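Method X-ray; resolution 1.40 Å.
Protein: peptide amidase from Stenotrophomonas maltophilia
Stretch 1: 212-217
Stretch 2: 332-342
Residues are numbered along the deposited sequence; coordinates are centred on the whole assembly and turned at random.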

ATOM      1  N   ASP A 212      14.332   1.135   4.313  1.00  6.93           N
ATOM      2  CA  ASP A 212      15.570   1.414   3.601  1.00  7.33           C
ATOM      3  C   ASP A 212      15.398   1.159   2.107  1.00  8.45           C
ATOM      4  O   ASP A 212      14.761   0.189   1.689  1.00 10.18           O
ATOM      5  N   GLY A 213      15.947   2.056   1.299  1.00  7.96           N
ATOM      6  CA  GLY A 213      15.845   1.903  -0.138  1.00  7.31           C
ATOM      7  C   GLY A 213      14.533   2.379  -0.728  1.00  7.44           C
ATOM      8  O   GLY A 213      14.202   2.026  -1.856  1.00  8.96           O
ATOM      9  N   ILE A 214      13.780   3.172   0.028  1.00  6.94           N
ATOM     10  CA  ILE A 214      12.512   3.702  -0.459  1.00  7.18           C
ATOM     11  C   ILE A 214      12.552   5.229  -0.457  1.00  8.01           C
ATOM     12  O   ILE A 214      12.943   5.833   0.541  1.00  8.67           O
ATOM     13  N   ILE A 215      12.173   5.849  -1.575  1.00  7.44           N
ATOM     14  CA  ILE A 215      12.130   7.313  -1.653  1.00  8.69           C
ATOM     15  C   ILE A 215      11.099   7.660  -0.588  1.00  8.98           C
ATOM     16  O   ILE A 215       9.945   7.239  -0.656  1.00  9.34           O
ATOM     17  N   PRO A 216      11.501   8.451   0.408  1.00  9.77           N
ATOM     18  CA  PRO A 216      10.601   8.813   1.499  1.00  9.83           C
ATOM     19  C   PRO A 216       9.761  10.070   1.463  1.00  9.94           C
ATOM     20  O   PRO A 216       9.809  10.880   0.538  1.00 10.61           O
ATOM     21  N   ILE A 217       8.967  10.180   2.519  1.00  9.19           N
ATOM     22  CA  ILE A 217       8.189  11.369   2.808  1.00  9.85           C
ATOM     23  C   ILE A 217       8.452  11.564   4.299  1.00  9.40           C
ATOM     24  O   ILE A 217       9.114  12.515   4.691  1.00 11.97           O
ATOM     25  N   ALA A 332      14.350  16.551   5.006  1.00  9.69           N
ATOM     26  CA  ALA A 332      15.448  15.820   5.622  1.00 11.34           C
ATOM     27  C   ALA A 332      15.621  14.427   5.024  1.00 10.48           C
ATOM     28  O   ALA A 332      16.727  14.036   4.650  1.00 10.84           O
ATOM     29  N   GLY A 333      14.519  13.686   4.928  1.00  9.68           N
ATOM     30  CA  GLY A 333      14.575  12.338   4.392  1.00  9.88           C
ATOM     31  C   GLY A 333      14.935  12.245   2.922  1.00  8.24           C
ATOM     32  O   GLY A 333      15.745  11.400   2.529  1.00  9.55           O
ATOM     33  N   LEU A 334      14.338  13.103   2.100  1.00  8.85           N
ATOM     34  CA  LEU A 334      14.621  13.070   0.672  1.00  8.80           C
ATOM     35  C   LEU A 334      16.082  13.390   0.387  1.00  9.92           C
ATOM     36  O   LEU A 334      16.725  12.720  -0.422  1.00 10.03           O
ATOM     37  N   GLU A 335      16.615  14.410   1.052  1.00  9.49           N
ATOM     38  CA  GLU A 335      18.003  14.768   0.817  1.00 10.73           C
ATOM     39  C   GLU A 335      18.938  13.668   1.321  1.00 10.11           C
ATOM     40  O   GLU A 335      19.963  13.396   0.699  1.00 12.15           O
ATOM     41  N   ARG A 336      18.579  13.012   2.422  1.00 10.15           N
ATOM     42  CA  ARG A 336      19.408  11.919   2.931  1.00 11.29           C
ATOM     43  C   ARG A 336      19.385  10.781   1.906  1.00 11.64           C
ATOM     44  O   ARG A 336      20.416  10.175   1.614  1.00 11.66           O
ATOM     45  N   TYR A 337      18.205  10.496   1.361  1.00  9.43           N
ATOM     46  CA  TYR A 337      18.067   9.441   0.364  1.00  9.63           C
ATOM     47  C   TYR A 337      18.898   9.753  -0.881  1.00 10.30           C
ATOM     48  O   TYR A 337      19.607   8.884  -1.393  1.00  9.69           O
ATOM     49  N   PHE A 338      18.813  10.990  -1.370  1.00 10.37           N
ATOM     50  CA  PHE A 338      19.574  11.379  -2.555  1.00 10.63           C
ATOM     51  C   PHE A 338      21.071  11.165  -2.339  1.00 12.27           C
ATOM     52  O   PHE A 338      21.780  10.717  -3.240  1.00 12.14           O
ATOM     53  N   ASN A 339      21.549  11.499  -1.145  1.00 12.24           N
ATOM     54  CA  ASN A 339      22.962  11.353  -0.818  1.00 14.47           C
ATOM     55  C   ASN A 339      23.371   9.894  -0.661  1.00 14.80           C
ATOM     56  O   ASN A 339      24.383   9.464  -1.210  1.00 16.39           O
ATOM     57  N   THR A 340      22.574   9.141   0.089  1.00 12.54           N
ATOM     58  CA  THR A 340      22.847   7.730   0.341  1.00 14.29           C
ATOM     59  C   THR A 340      22.951   6.893  -0.933  1.00 13.01           C
ATOM     60  O   THR A 340      23.825   6.034  -1.051  1.00 15.08           O
ATOM     61  N   HIS A 341      22.062   7.151  -1.886  1.00 12.76           N
ATOM     62  CA  HIS A 341      22.044   6.393  -3.132  1.00 13.16           C
ATOM     63  C   HIS A 341      22.676   7.122  -4.312  1.00 13.43           C
ATOM     64  O   HIS A 341      22.575   6.673  -5.456  1.00 14.70           O
ATOM     65  N   ARG A 342      23.334   8.243  -4.023  1.00 13.32           N
ATOM     66  CA  ARG A 342      24.011   9.044  -5.039  1.00 14.29           C
ATOM     67  C   ARG A 342      23.142   9.319  -6.261  1.00 15.01           C
ATOM     68  O   ARG A 342      23.503   8.982  -7.390  1.00 17.19           O
TER

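An irregular segment packs against one side of a helix and the residue just after it, in a mainly apolar contact with no direct hydrogen bond across it but one bridging water. Y337 points toward the segment with chi1 t (170°) and touches four of its residues, G213 to P216. I215, whose CA-to-CB bond runs sideways, uses an extended m,t rotamer to lay CG1 over one face of the phenol ring, 3.9 Å from its centroid, a CH-pi contact in which I215 CG1 comes within 3.4 Å of Y337 CZ. Y337 OH is hydrogen-bonded elsewhere in the structure. I215 CG2 meets L334 CD1 at 3.9 Å; the t,p rotamer of L334 brings that methyl nearer the segment.

P216 points toward the helix, its compact ring fitting where G333 has no side chain: P216 CG lies 3.5 Å from G333 C, and a CB on G333 would fall about 3.3 Å from P216 CG, a tight fit. P216 CD also touches Y337 CB at 3.8 Å.

Beyond the helix, H341 (chi1 m) points in, its imidazole offering a ring to set against G213, with H341 NE2 4.0 Å from G213 CA, and a nitrogen for a water. At phi/psi 81°/17° a CB on G213 would be jammed against the carbonyl O of D212, which by itself calls for glycine. Water 1 joins the polar groups here, its O accepting from G213 N (2.8 Å), donating to D212 OD1 (3.2 Å) and hydrogen-bonding H341 NE2 (2.9 Å).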

ATOM      1  CB  ASP A 212      16.729   0.581   4.154  1.00 12.64           C
ATOM      2  CG  ASP A 212      18.088   1.199   3.828  1.00 15.93           C
ATOM      3  OD1 ASP A 212      18.306   2.387   4.164  1.00 19.20           O
ATOM      4  OD2 ASP A 212      18.933   0.503   3.238  1.00 17.84           O
ATOM      5  CB  ILE A 214      11.323   3.248   0.429  1.00  7.00           C
ATOM      6  CG1 ILE A 214      11.274   1.719   0.505  1.00  8.70           C
ATOM      7  CG2 ILE A 214      10.014   3.791  -0.140  1.00  8.76           C
ATOM      8  CD1 ILE A 214      10.165   1.182   1.394  1.00 10.42           C
ATOM      9  CB  ILE A 215      11.688   7.794  -3.045  1.00  8.64           C
ATOM     10  CG1 ILE A 215      12.736   7.364  -4.073  1.00  9.45           C
ATOM     11  CG2 ILE A 215      11.519   9.313  -3.050  1.00  9.75           C
ATOM     12  CD1 ILE A 215      12.427   7.778  -5.497  1.00  9.97           C
ATOM     13  CB  PRO A 216      11.558   8.879   2.672  1.00  9.96           C
ATOM     14  CG  PRO A 216      12.717   9.636   2.038  1.00 12.20           C
ATOM     15  CD  PRO A 216      12.863   8.959   0.667  1.00  9.80           C
ATOM     16  CB  ILE A 217       6.662  11.240   2.605  1.00  7.82           C
ATOM     17  CG1 ILE A 217       6.323  11.134   1.116  1.00 10.07           C
ATOM     18  CG2 ILE A 217       5.980  12.492   3.175  1.00  9.88           C
ATOM     19  CD1 ILE A 217       4.833  11.032   0.834  1.00 11.04           C
ATOM     20  CB  ALA A 332      15.228  15.719   7.126  1.00 11.98           C
ATOM     21  CB  LEU A 334      13.721  14.053  -0.087  1.00 10.25           C
ATOM     22  CG  LEU A 334      13.896  13.994  -1.608  1.00 11.46           C
ATOM     23  CD1 LEU A 334      13.442  12.634  -2.129  1.00 14.00           C
ATOM     24  CD2 LEU A 334      13.092  15.109  -2.258  1.00 16.00           C
ATOM     25  CB  GLU A 335      18.312  16.132   1.448  1.00 12.03           C
ATOM     26  CG  GLU A 335      17.372  17.226   0.927  1.00 13.40           C
ATOM     27  CD  GLU A 335      17.883  18.640   1.142  1.00 14.69           C
ATOM     28  OE1 GLU A 335      18.462  18.917   2.211  1.00 16.99           O
ATOM     29  OE2 GLU A 335      17.684  19.479   0.238  1.00 15.40           O
ATOM     30  CB  ARG A 336      18.886  11.413   4.281  1.00 13.82           C
ATOM     31  CG  ARG A 336      19.678  10.228   4.846  1.00 15.38           C
ATOM     32  CD  ARG A 336      19.308   9.939   6.298  1.00 21.21           C
ATOM     33  NE  ARG A 336      17.942   9.440   6.450  1.00 26.84           N
ATOM     34  CZ  ARG A 336      17.554   8.206   6.142  1.00 29.95           C
ATOM     35  NH1 ARG A 336      18.428   7.332   5.662  1.00 32.05           N
ATOM     36  NH2 ARG A 336      16.290   7.842   6.312  1.00 32.61           N
ATOM     37  CB  TYR A 337      16.586   9.252  -0.006  1.00  9.29           C
ATOM     38  CG  TYR A 337      16.352   8.348  -1.200  1.00  8.92           C
ATOM     39  CD1 TYR A 337      16.536   8.821  -2.496  1.00  8.26           C
ATOM     40  CD2 TYR A 337      15.984   7.013  -1.033  1.00  9.39           C
ATOM     41  CE1 TYR A 337      16.366   7.996  -3.597  1.00  9.09           C
ATOM     42  CE2 TYR A 337      15.812   6.174  -2.133  1.00  7.74           C
ATOM     43  CZ  TYR A 337      16.008   6.675  -3.412  1.00  8.87           C
ATOM     44  OH  TYR A 337      15.862   5.871  -4.517  1.00 11.22           O
ATOM     45  CB  PHE A 338      19.349  12.856  -2.911  1.00 11.88           C
ATOM     46  CG  PHE A 338      18.010  13.156  -3.541  1.00 10.49           C
ATOM     47  CD1 PHE A 338      17.288  12.176  -4.218  1.00 11.82           C
ATOM     48  CD2 PHE A 338      17.501  14.453  -3.503  1.00 11.51           C
ATOM     49  CE1 PHE A 338      16.081  12.490  -4.848  1.00 11.77           C
ATOM     50  CE2 PHE A 338      16.299  14.773  -4.129  1.00 11.65           C
ATOM     51  CZ  PHE A 338      15.589  13.793  -4.802  1.00 12.29           C
ATOM     52  CB  ASN A 339      23.281  12.121   0.469  1.00 17.40           C
ATOM     53  CG  ASN A 339      24.698  11.886   0.956  1.00 21.37           C
ATOM     54  OD1 ASN A 339      24.998  10.858   1.567  1.00 24.31           O
ATOM     55  ND2 ASN A 339      25.581  12.837   0.680  1.00 23.85           N
ATOM     56  CB  THR A 340      21.749   7.113   1.242  1.00 14.90           C
ATOM     57  OG1 THR A 340      21.729   7.793   2.503  1.00 16.40           O
ATOM     58  CG2 THR A 340      22.008   5.629   1.470  1.00 17.19           C
ATOM     59  CB  HIS A 341      20.601   5.996  -3.450  1.00 12.89           C
ATOM     60  CG  HIS A 341      19.943   5.221  -2.351  1.00 13.14           C
ATOM     61  ND1 HIS A 341      20.258   3.907  -2.073  1.00 13.26           N
ATOM     62  CD2 HIS A 341      19.032   5.593  -1.421  1.00 13.38           C
ATOM     63  CE1 HIS A 341      19.572   3.505  -1.019  1.00 13.69           C
ATOM     64  NE2 HIS A 341      18.821   4.509  -0.603  1.00 13.94           N
ATOM     65  CB  ARG A 342      25.307   8.349  -5.466  1.00 16.64           C
ATOM     66  CG  ARG A 342      26.243   8.052  -4.303  1.00 20.28           C
ATOM     67  CD  ARG A 342      27.530   7.406  -4.780  1.00 25.13           C
ATOM     68  NE  ARG A 342      28.301   8.300  -5.636  1.00 29.86           N
ATOM     69  CZ  ARG A 342      29.446   7.967  -6.221  1.00 32.03           C
ATOM     70  NH1 ARG A 342      29.950   6.755  -6.042  1.00 32.07           N
ATOM     71  NH2 ARG A 342      30.089   8.843  -6.982  1.00 34.45           N
TER
HETATM   72  O   HOH W   1      17.412   4.418   1.913  1.00 15.76           O